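Local atomic coordinates of sphingomyelinase-c (Listeria ivanovii, PDB entry 1ZWX), a protein that belongs to the endonuclease/exonuclease/phosphatase family, whose members share the DNase I-like fold of two packed beta sheets flanked by helices. Residues N66-R69 against E70-P73. Residues are numbered along the deposited sequence; the frame is centred on the assembly and turned at random.
Sequences NNLR and EMYP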
loop_
_atom_site.group_PDB
_atom_site.type_symbol
_atom_site.label_atom_id
_atom_site.label_comp_id
_atom_site.label_asym_id
_atom_site.label_seq_id
_atom_site.Cartn_x
_atom_site.Cartn_y
_atom_site.Cartn_z
ATOM N N ASN A 66 -13.790 6.312 6.630
ATOM C CA ASN A 66 -14.587 7.059 7.600
ATOM C C ASN A 66 -14.154 6.948 9.048
ATOM O O ASN A 66 -14.054 7.972 9.751
ATOM C CB ASN A 66 -16.060 6.743 7.425
ATOM C CG ASN A 66 -16.777 7.886 6.840
ATOM O OD1 ASN A 66 -16.928 8.002 5.621
ATOM N ND2 ASN A 66 -17.157 8.813 7.704
ATOM N N ASN A 67 -13.873 5.727 9.482
ATOM C CA ASN A 67 -13.323 5.462 10.794
ATOM C C ASN A 67 -12.000 6.183 11.037
ATOM O O ASN A 67 -11.619 6.416 12.191
ATOM C CB ASN A 67 -13.054 3.966 10.984
ATOM C CG ASN A 67 -14.332 3.122 11.083
ATOM O OD1 ASN A 67 -15.415 3.656 11.205
ATOM N ND2 ASN A 67 -14.187 1.786 11.003
ATOM N N LEU A 68 -11.277 6.468 9.948
ATOM C CA LEU A 68 -9.918 7.025 10.048
ATOM C C LEU A 68 -9.908 8.552 10.046
ATOM O O LEU A 68 -8.850 9.174 10.250
ATOM C CB LEU A 68 -9.034 6.497 8.890
ATOM C CG LEU A 68 -8.533 5.044 9.012
ATOM C CD1 LEU A 68 -7.801 4.628 7.742
ATOM C CD2 LEU A 68 -7.647 4.844 10.248
ATOM N N ARG A 69 -11.076 9.145 9.794
ATOM C CA ARG A 69 -11.233 10.595 9.670
ATOM C C ARG A 69 -10.827 11.377 10.919
ATOM O O ARG A 69 -10.294 12.484 10.807
ATOM C CB ARG A 69 -12.673 10.964 9.337
ATOM C CG ARG A 69 -13.067 10.820 7.922
ATOM C CD ARG A 69 -12.587 11.970 7.062
ATOM N NE ARG A 69 -13.124 11.820 5.704
ATOM C CZ ARG A 69 -12.669 12.452 4.624
ATOM N NH1 ARG A 69 -11.643 13.299 4.702
ATOM N NH2 ARG A 69 -13.237 12.227 3.447
ATOM N N GLU A 70 -11.093 10.811 12.090
ATOM C CA GLU A 70 -10.767 11.483 13.340
ATOM C C GLU A 70 -9.266 11.749 13.417
ATOM O O GLU A 70 -8.840 12.883 13.645
ATOM C CB GLU A 70 -11.244 10.648 14.542
ATOM C CG GLU A 70 -10.525 10.915 15.859
ATOM C CD GLU A 70 -11.159 12.017 16.679
ATOM O OE1 GLU A 70 -11.743 12.953 16.090
ATOM O OE2 GLU A 70 -11.065 11.945 17.925
ATOM N N MET A 71 -8.479 10.699 13.206
ATOM C CA MET A 71 -7.039 10.788 13.295
ATOM C C MET A 71 -6.453 11.397 12.026
ATOM O O MET A 71 -5.471 12.123 12.098
ATOM C CB MET A 71 -6.441 9.410 13.531
ATOM C CG MET A 71 -6.846 8.765 14.853
ATOM S SD MET A 71 -5.963 7.228 15.114
ATOM C CE MET A 71 -6.619 6.248 13.742
ATOM N N TYR A 72 -7.060 11.102 10.871
ATOM C CA TYR A 72 -6.510 11.493 9.581
ATOM C C TYR A 72 -7.575 12.145 8.710
ATOM O O TYR A 72 -8.059 11.518 7.769
ATOM C CB TYR A 72 -5.875 10.273 8.857
ATOM C CG TYR A 72 -4.877 9.545 9.721
ATOM C CD1 TYR A 72 -3.618 10.101 9.989
ATOM C CD2 TYR A 72 -5.199 8.320 10.315
ATOM C CE1 TYR A 72 -2.717 9.461 10.802
ATOM C CE2 TYR A 72 -4.302 7.671 11.143
ATOM C CZ TYR A 72 -3.054 8.261 11.380
ATOM O OH TYR A 72 -2.143 7.643 12.181
ATOM N N PRO A 73 -7.942 13.424 8.999
ATOM C CA PRO A 73 -9.021 14.080 8.257
ATOM C C PRO A 73 -8.748 14.442 6.809
ATOM O O PRO A 73 -9.695 14.732 6.078
ATOM C CB PRO A 73 -9.274 15.390 9.051
ATOM C CG PRO A 73 -8.108 15.557 9.915
ATOM C CD PRO A 73 -7.411 14.278 10.094
HETATM O O HOH W 1 -13.582 9.143 12.433
HETATM O O HOH W 2 -9.899 8.166 13.252
#
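Leu-68 to Tyr-72 form a local, helix-like turn that leads from helix 58-67 toward strand 74-75, an outermost strand of one of the two six-stranded sheets of this DNase I-like fold. The evidence is a backbone hydrogen bond of i to i+4 spacing: Tyr-72 N donates to Leu-68 O over 2.7 Å. At the two preceding i to i+4 positions a water sits between carbonyl and amide. Water 1 donates to Asn-66 O and accepts from Glu-70 N, at 3.0 Å from each, and water 2 links Asn-67 O to Met-71 N in the same way. Both waters thus stand in for direct i to i+4 bonds, while the chain continues to wind.

On the apolar side, Leu-68 sends CD2 to within 3.9 Å of Met-71 CE, the two side chains crossing at a slant. The methionine reaches back because its chain, extended through chi2, bends at chi3 (-65°), which brings the terminal methyl round to the leucine. Tyr-72 CD2 is a looser neighbour of the same leucine methyl, at 4.3 Å. Leu-68 also packs on Ala-39 of helix 31-39, and the buried Tyr-72 is held at its hydroxyl by hydrogen bonds with Met-44 O and Asn-47 N, tying the turn to the connection between helix 31-39 and strand 49-55.

On the exposed side, Arg-69 bends at chi2 (-79°) and carries its guanidinium to the carbonyl of Pro-73. NH1 donates a hydrogen bond to Pro-73 O over 2.8 Å, bent to 130° at the hydrogen. That oxygen lies at the edge of the guanidinium, practically in its plane, yet NH1 stands above the carbonyl plane.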